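Local coordinates for protein ferredoxin (Nitrosospira multiformis, PDB 3LMF) that is of uncharacterised function but, as a four-helix bundle of the Csp family with a cysteine-lined core, probably binds and stores copper(I) ions, at residues 22-25 / 26-30; 50-53 / 54-58; 103-106 / 107-111. All coordinates share one frame; numbering follows the deposited sequence.

Contact 1. Residues 22-25 / 26-30; sequences YRTC and LRMAM
Thr24 and Met28, the latter built as selenomethionine, run side by side one turn apart on helix 8-36. The methyl CG2 of Thr24 lies 4.1 Å from CG of Met28 and equally close to its SE atom. This follows from the threonine torsion: CG2 stands anti to the backbone N (chi1 -59° for OG1), which turns the hydroxyl back along the helix. The Thr24 side chain thus meets Met28 through its methyl, while its hydroxyl is bonded to His20 O.

The N-H groups of residues 26 to 29 are each met by a carbonyl four residues back. Leu26 N bonds to Tyr22 O at 3.1 Å, almost straight at 171°, and Arg27 N reaches Arg23 O at 3.0 Å. Met28 N takes Thr24 O at 3.0 Å; Ala29 N follows on Cys25 O at 3.1 Å, a little more bent. Tyr22 CE1 also meets Leu26 CD1 at 4.2 Å, obliquely.

The polar ends look outward from the turn. The Tyr22 hydroxyl is hydrogen-bonded to Asn61 of the second subunit, and Arg23 forms a salt bridge with Asp16 of that subunit, whereas Arg27 pairs with Glu96 of its own chain. The Cys25 side chain packs against Cys52, Cys97 and Cys101.

Arg23 NE and Arg27 NE are 6.8 Å apart, and each guanidinium has its own carboxylate partner, so their like charges probably cost little. The chemistry is split by residue: the arginines and the tyrosine hydroxyl find partners beyond the turn, while Cys25 turns into the bundle.

Contact 2. Residues 50-53 / 54-58; sequences MNCA and EICQT
A CXXXC pair, Cys52 and Cys56, sits on the core-facing side of helix 43-64 in the four-helix bundle. Their sulfurs stand one turn apart, SG of Cys52 4.1 Å from SG of Cys56, in packing contact and much too far apart for a disulfide. Different first torsions bring the two together: Cys52 SG is anti to its own backbone N (chi1 -174°), while Cys56 SG is anti to its carbonyl carbon (chi1 -72°), so one sulfur leans forward along the helix and the other leans back. Beneath them, Cys56 N bonds to Cys52 O at 3.0 Å, and the CB of Cys56 rests 3.4 Å from that same oxygen.

Such i, i+4 cysteine pairs pointing into a helical bundle are the hallmark of Csp copper-storage proteins, where thiolates bind copper(I), and a similar use here is likely. Other helices add sulfur on both ends of the pair: Cys25 and Cys101 lie against Cys52, while Cys77, Cys81 and Cys104 lie against Cys56.

Next to the pair, Ile55 hangs its CG2 branch in the crowded position between its backbone N and carbonyl carbon. From there Ile55 CG2 presses on two carbonyl oxygens of the preceding turn, Cys52 O at 3.2 Å and Asn51 O at 3.6 Å. Its own amide is well served, with Ile55 N bonded to Asn51 O at 2.8 Å and nearly straight (176°).

Glu54 begins on the helix flank, its CB 3.3 Å from Asn51 O, but bends at chi2 and carries its carboxylate away from the turn. There OE1 accepts a hydrogen bond from Asn61 of the fourth subunit, and the Asn51 amide is held by Ser65 and Ser67 of that same subunit.

Contact 3. Residues 103-106 / 107-111; sequences QCAE and HCRKM
His107 folds back over the turn to meet Gln103, and the two side chains cross obliquely, the imidazole and amide planes 68° apart. What touches is the aliphatic part of the glutamine: Gln103 CG lies in the plane of the ring, at its edge, 3.5 Å from His107 CE1. With CG of His107 beside its backbone N (chi1 -73°), ND1 is brought to 3.1 Å from Gln103 O. That bond is bent, 140° at the hydrogen, and approaches from above the carbonyl plane. His107 N holds the same oxygen, Gln103 O, at 3.0 Å, so this carbonyl accepts two donors from one residue.

Arg109 curls differently. Its guanidinium lies flat over a carbonyl, with Ala105 O under the centre of one face, while NH2 reaches out to a salt bridge with Asp82 on helix 70-90. Glu106 and Lys110 run alongside each other, pointing the same way, but the ion pair between OE1 of Glu106 and NZ of Lys110 is long at 3.7 Å.

On the buried side Cys104 SG faces Cys108 SG at 3.9 Å, with Cys18 of helix 8-36 against both. ND1 of His107 donates to a backbone oxygen, a bent bond that probably restrains the ring's rotation. The polar and charged groups thus turn to the backbone, to each other or to Asp82, while Cys104 and Cys108 face the core.

Each contact is one turn of a different helix, and all three send cysteines into the same core. Contacts 1 and 2 touch directly, with Cys25 SG 3.7 Å from Cys52 SG and Tyr22 CB 3.7 Å from Cys56 CB. Contacts 2 and 3 meet through sulfur alone, Cys56 SG lying 3.8 Å from Cys104 SG. Contacts 1 and 3 are on opposite sides of the chain's centre, their centres about 18 Å apart and their nearest atoms about 6 Å apart, so residues 50-58 bridge them. The resulting run of thiols, Cys25, Cys52, Cys56, Cys104 and Cys108, is probably part of a copper(I)-binding lining.

Contact 1. Residues 22-25 / 26-30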
loop_
_atom_site.group_PDB
_atom_site.type_symbol
_atom_site.label_atom_id
_atom_site.label_comp_id
_atom_site.label_asym_id
_atom_site.label_seq_id
_atom_site.Cartn_x
_atom_site.Cartn_y
_atom_site.Cartn_z
ATOM N N TYR A 22 1.584 -4.069 -12.295
ATOM C CA TYR A 22 1.465 -4.308 -10.863
ATOM C C TYR A 22 0.532 -5.504 -10.636
ATOM O O TYR A 22 0.867 -6.422 -9.894
ATOM C CB TYR A 22 0.973 -3.031 -10.162
ATOM C CG TYR A 22 -0.135 -3.201 -9.154
ATOM C CD1 TYR A 22 0.031 -3.990 -8.017
ATOM C CD2 TYR A 22 -1.331 -2.519 -9.313
ATOM C CE1 TYR A 22 -0.973 -4.084 -7.060
ATOM C CE2 TYR A 22 -2.335 -2.603 -8.370
ATOM C CZ TYR A 22 -2.154 -3.382 -7.246
ATOM O OH TYR A 22 -3.150 -3.426 -6.302
ATOM N N ARG A 23 -0.617 -5.513 -11.299
ATOM C CA ARG A 23 -1.549 -6.618 -11.144
ATOM C C ARG A 23 -0.935 -7.957 -11.558
ATOM O O ARG A 23 -1.076 -8.959 -10.856
ATOM C CB ARG A 23 -2.822 -6.347 -11.946
ATOM C CG ARG A 23 -3.679 -5.268 -11.310
ATOM C CD ARG A 23 -4.852 -4.890 -12.172
ATOM N NE ARG A 23 -5.621 -6.051 -12.585
ATOM C CZ ARG A 23 -6.825 -5.989 -13.141
ATOM N NH1 ARG A 23 -7.448 -7.106 -13.496
ATOM N NH2 ARG A 23 -7.410 -4.815 -13.328
ATOM N N THR A 24 -0.249 -7.956 -12.693
ATOM C CA THR A 24 0.397 -9.149 -13.225
ATOM C C THR A 24 1.499 -9.675 -12.301
ATOM O O THR A 24 1.558 -10.866 -12.021
ATOM C CB THR A 24 0.997 -8.864 -14.626
ATOM O OG1 THR A 24 -0.049 -8.448 -15.511
ATOM C CG2 THR A 24 1.671 -10.109 -15.205
ATOM N N CYS A 25 2.376 -8.805 -11.821
ATOM C CA CYS A 25 3.434 -9.286 -10.951
ATOM C C CYS A 25 2.902 -9.881 -9.650
ATOM O O CYS A 25 3.337 -10.960 -9.245
ATOM C CB CYS A 25 4.449 -8.170 -10.685
ATOM S SG CYS A 25 5.423 -7.762 -12.196
ATOM N N LEU A 26 1.952 -9.202 -9.010
ATOM C CA LEU A 26 1.378 -9.700 -7.756
ATOM C C LEU A 26 0.665 -11.037 -7.977
ATOM O O LEU A 26 0.878 -11.998 -7.235
ATOM C CB LEU A 26 0.368 -8.695 -7.182
ATOM C CG LEU A 26 0.312 -8.494 -5.662
ATOM C CD1 LEU A 26 -1.064 -7.928 -5.281
ATOM C CD2 LEU A 26 0.556 -9.803 -4.930
ATOM N N ARG A 27 -0.183 -11.086 -8.999
ATOM C CA ARG A 27 -0.944 -12.289 -9.308
ATOM C C ARG A 27 -0.072 -13.506 -9.582
ATOM O O ARG A 27 -0.238 -14.561 -8.965
ATOM C CB ARG A 27 -1.862 -12.039 -10.509
ATOM C CG ARG A 27 -2.608 -13.283 -10.992
ATOM C CD ARG A 27 -3.666 -12.926 -12.030
ATOM N NE ARG A 27 -3.105 -12.307 -13.233
ATOM C CZ ARG A 27 -2.418 -12.960 -14.167
ATOM N NH1 ARG A 27 -2.198 -14.264 -14.046
ATOM N NH2 ARG A 27 -1.957 -12.311 -15.228
HETATM N N MSE A 28 0.870 -13.357 -10.498
HETATM C CA MSE A 28 1.735 -14.470 -10.853
HETATM C C MSE A 28 2.630 -14.940 -9.715
HETATM O O MSE A 28 2.826 -16.144 -9.529
HETATM C CB MSE A 28 2.556 -14.098 -12.079
HETATM C CG MSE A 28 1.664 -13.645 -13.209
HETATM SE SE MSE A 28 2.327 -14.135 -14.924
HETATM C CE MSE A 28 1.592 -15.929 -14.989
ATOM N N ALA A 29 3.160 -13.996 -8.948
ATOM C CA ALA A 29 4.019 -14.345 -7.827
ATOM C C ALA A 29 3.250 -15.123 -6.758
ATOM O O ALA A 29 3.706 -16.165 -6.289
ATOM C CB ALA A 29 4.610 -13.088 -7.219
HETATM N N MSE A 30 2.077 -14.613 -6.389
HETATM C CA MSE A 30 1.246 -15.229 -5.358
HETATM C C MSE A 30 0.456 -16.455 -5.820
HETATM O O MSE A 30 -0.138 -17.164 -5.006
HETATM C CB MSE A 30 0.293 -14.181 -4.780
HETATM C CG MSE A 30 0.998 -13.056 -4.017
HETATM SE SE MSE A 30 1.939 -13.661 -2.418
HETATM C CE MSE A 30 3.713 -13.900 -3.166
#

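Contact 2. Residues 50-53 / 54-58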
loop_
_atom_site.group_PDB
_atom_site.type_symbol
_atom_site.label_atom_id
_atom_site.label_comp_id
_atom_site.label_asym_id
_atom_site.label_seq_id
_atom_site.Cartn_x
_atom_site.Cartn_y
_atom_site.Cartn_z
HETATM N N MSE A 50 7.718 -9.220 -5.951
HETATM C CA MSE A 50 6.942 -8.407 -5.023
HETATM C C MSE A 50 7.396 -6.951 -5.034
HETATM O O MSE A 50 6.573 -6.037 -4.917
HETATM C CB MSE A 50 7.038 -8.977 -3.600
HETATM C CG MSE A 50 6.400 -10.353 -3.433
HETATM SE SE MSE A 50 4.544 -10.392 -4.019
HETATM C CE MSE A 50 3.814 -9.152 -2.720
ATOM N N ASN A 51 8.702 -6.735 -5.170
ATOM C CA ASN A 51 9.253 -5.381 -5.214
ATOM C C ASN A 51 8.683 -4.673 -6.429
ATOM O O ASN A 51 8.242 -3.530 -6.351
ATOM C CB ASN A 51 10.779 -5.417 -5.336
ATOM C CG ASN A 51 11.465 -5.799 -4.039
ATOM O OD1 ASN A 51 12.675 -6.023 -4.008
ATOM N ND2 ASN A 51 10.699 -5.867 -2.963
ATOM N N CYS A 52 8.698 -5.367 -7.561
ATOM C CA CYS A 52 8.185 -4.807 -8.795
ATOM C C CYS A 52 6.713 -4.431 -8.646
ATOM O O CYS A 52 6.308 -3.341 -9.056
ATOM C CB CYS A 52 8.365 -5.800 -9.945
ATOM S SG CYS A 52 7.912 -5.143 -11.565
ATOM N N ALA A 53 5.909 -5.309 -8.053
ATOM C CA ALA A 53 4.490 -4.999 -7.865
ATOM C C ALA A 53 4.323 -3.765 -6.977
ATOM O O ALA A 53 3.480 -2.907 -7.237
ATOM C CB ALA A 53 3.763 -6.194 -7.249
ATOM N N GLU A 54 5.145 -3.690 -5.934
ATOM C CA GLU A 54 5.142 -2.578 -4.990
ATOM C C GLU A 54 5.477 -1.248 -5.672
ATOM O O GLU A 54 4.695 -0.305 -5.616
ATOM C CB GLU A 54 6.165 -2.841 -3.883
ATOM C CG GLU A 54 6.213 -1.787 -2.786
ATOM C CD GLU A 54 5.003 -1.839 -1.886
ATOM O OE1 GLU A 54 4.969 -1.096 -0.881
ATOM O OE2 GLU A 54 4.073 -2.623 -2.184
ATOM N N ILE A 55 6.646 -1.177 -6.309
ATOM C CA ILE A 55 7.060 0.045 -6.981
ATOM C C ILE A 55 6.058 0.469 -8.062
ATOM O O ILE A 55 5.757 1.655 -8.182
ATOM C CB ILE A 55 8.494 -0.080 -7.590
ATOM C CG1 ILE A 55 9.029 1.309 -7.969
ATOM C CG2 ILE A 55 8.467 -0.927 -8.845
ATOM C CD1 ILE A 55 9.074 2.314 -6.816
ATOM N N CYS A 56 5.512 -0.476 -8.827
ATOM C CA CYS A 56 4.544 -0.105 -9.860
ATOM C C CYS A 56 3.298 0.506 -9.227
ATOM O O CYS A 56 2.737 1.475 -9.741
ATOM C CB CYS A 56 4.150 -1.315 -10.709
ATOM S SG CYS A 56 5.452 -1.874 -11.827
ATOM N N GLN A 57 2.877 -0.055 -8.100
ATOM C CA GLN A 57 1.704 0.444 -7.391
ATOM C C GLN A 57 1.966 1.849 -6.858
ATOM O O GLN A 57 1.067 2.685 -6.814
ATOM C CB GLN A 57 1.354 -0.505 -6.240
ATOM C CG GLN A 57 -0.012 -0.284 -5.628
ATOM C CD GLN A 57 -0.438 -1.445 -4.738
ATOM O OE1 GLN A 57 -1.501 -1.406 -4.125
ATOM N NE2 GLN A 57 0.391 -2.484 -4.671
ATOM N N THR A 58 3.206 2.103 -6.458
ATOM C CA THR A 58 3.586 3.412 -5.942
ATOM C C THR A 58 3.570 4.434 -7.083
ATOM O O THR A 58 3.019 5.527 -6.948
ATOM C CB THR A 58 4.986 3.345 -5.278
ATOM O OG1 THR A 58 4.931 2.447 -4.162
ATOM C CG2 THR A 58 5.436 4.718 -4.794
#

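Contact 3. Residues 103-106 / 107-111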
loop_
_atom_site.group_PDB
_atom_site.type_symbol
_atom_site.label_atom_id
_atom_site.label_comp_id
_atom_site.label_asym_id
_atom_site.label_seq_id
_atom_site.Cartn_x
_atom_site.Cartn_y
_atom_site.Cartn_z
ATOM N N GLN A 103 7.111 -3.317 -21.124
ATOM C CA GLN A 103 6.251 -2.206 -21.521
ATOM C C GLN A 103 6.228 -1.145 -20.429
ATOM O O GLN A 103 6.466 0.030 -20.692
ATOM C CB GLN A 103 4.819 -2.690 -21.780
ATOM C CG GLN A 103 3.832 -1.548 -22.060
ATOM C CD GLN A 103 2.368 -1.991 -22.089
ATOM O OE1 GLN A 103 1.837 -2.511 -21.096
ATOM N NE2 GLN A 103 1.705 -1.773 -23.229
ATOM N N CYS A 104 5.947 -1.562 -19.201
ATOM C CA CYS A 104 5.898 -0.620 -18.100
ATOM C C CYS A 104 7.205 0.150 -17.974
ATOM O O CYS A 104 7.201 1.358 -17.785
ATOM C CB CYS A 104 5.573 -1.363 -16.799
ATOM S SG CYS A 104 5.441 -0.308 -15.337
ATOM N N ALA A 105 8.326 -0.557 -18.086
ATOM C CA ALA A 105 9.651 0.062 -17.979
ATOM C C ALA A 105 9.854 1.152 -19.038
ATOM O O ALA A 105 10.466 2.188 -18.771
ATOM C CB ALA A 105 10.742 -0.996 -18.116
ATOM N N GLU A 106 9.337 0.903 -20.234
ATOM C CA GLU A 106 9.438 1.852 -21.335
ATOM C C GLU A 106 8.612 3.106 -21.045
ATOM O O GLU A 106 9.096 4.226 -21.221
ATOM C CB GLU A 106 8.971 1.197 -22.644
ATOM C CG GLU A 106 8.853 2.167 -23.813
ATOM C CD GLU A 106 8.415 1.502 -25.113
ATOM O OE1 GLU A 106 8.091 2.247 -26.065
ATOM O OE2 GLU A 106 8.404 0.249 -25.195
ATOM N N HIS A 107 7.367 2.929 -20.611
ATOM C CA HIS A 107 6.537 4.093 -20.299
ATOM C C HIS A 107 7.107 4.865 -19.120
ATOM O O HIS A 107 7.092 6.090 -19.115
ATOM C CB HIS A 107 5.095 3.690 -19.974
ATOM C CG HIS A 107 4.313 3.252 -21.166
ATOM N ND1 HIS A 107 4.159 1.927 -21.507
ATOM C CD2 HIS A 107 3.671 3.966 -22.121
ATOM C CE1 HIS A 107 3.454 1.841 -22.621
ATOM N NE2 HIS A 107 3.147 3.064 -23.015
ATOM N N CYS A 108 7.606 4.147 -18.122
ATOM C CA CYS A 108 8.167 4.803 -16.962
ATOM C C CYS A 108 9.397 5.613 -17.353
ATOM O O CYS A 108 9.608 6.707 -16.826
ATOM C CB CYS A 108 8.496 3.779 -15.875
ATOM S SG CYS A 108 7.012 3.209 -14.971
ATOM N N ARG A 109 10.204 5.090 -18.275
ATOM C CA ARG A 109 11.382 5.821 -18.721
ATOM C C ARG A 109 10.945 7.118 -19.398
ATOM O O ARG A 109 11.587 8.155 -19.242
ATOM C CB ARG A 109 12.237 4.975 -19.681
ATOM C CG ARG A 109 13.380 4.243 -18.983
ATOM C CD ARG A 109 14.349 3.607 -19.968
ATOM N NE ARG A 109 13.709 2.557 -20.767
ATOM C CZ ARG A 109 13.462 1.327 -20.330
ATOM N NH1 ARG A 109 12.871 0.452 -21.128
ATOM N NH2 ARG A 109 13.824 0.969 -19.104
ATOM N N LYS A 110 9.839 7.064 -20.133
ATOM C CA LYS A 110 9.325 8.259 -20.797
ATOM C C LYS A 110 8.884 9.285 -19.753
ATOM O O LYS A 110 9.104 10.479 -19.927
ATOM C CB LYS A 110 8.144 7.914 -21.703
ATOM C CG LYS A 110 8.489 6.933 -22.802
ATOM C CD LYS A 110 7.290 6.644 -23.690
ATOM C CE LYS A 110 7.616 5.533 -24.675
ATOM N NZ LYS A 110 8.842 5.857 -25.456
HETATM N N MSE A 111 8.268 8.822 -18.666
HETATM C CA MSE A 111 7.834 9.742 -17.623
HETATM C C MSE A 111 9.040 10.343 -16.919
HETATM O O MSE A 111 9.068 11.534 -16.632
HETATM C CB MSE A 111 6.937 9.034 -16.601
HETATM C CG MSE A 111 5.528 8.728 -17.097
HETATM SE SE MSE A 111 4.561 10.218 -17.454
HETATM C CE MSE A 111 4.676 11.050 -15.892
#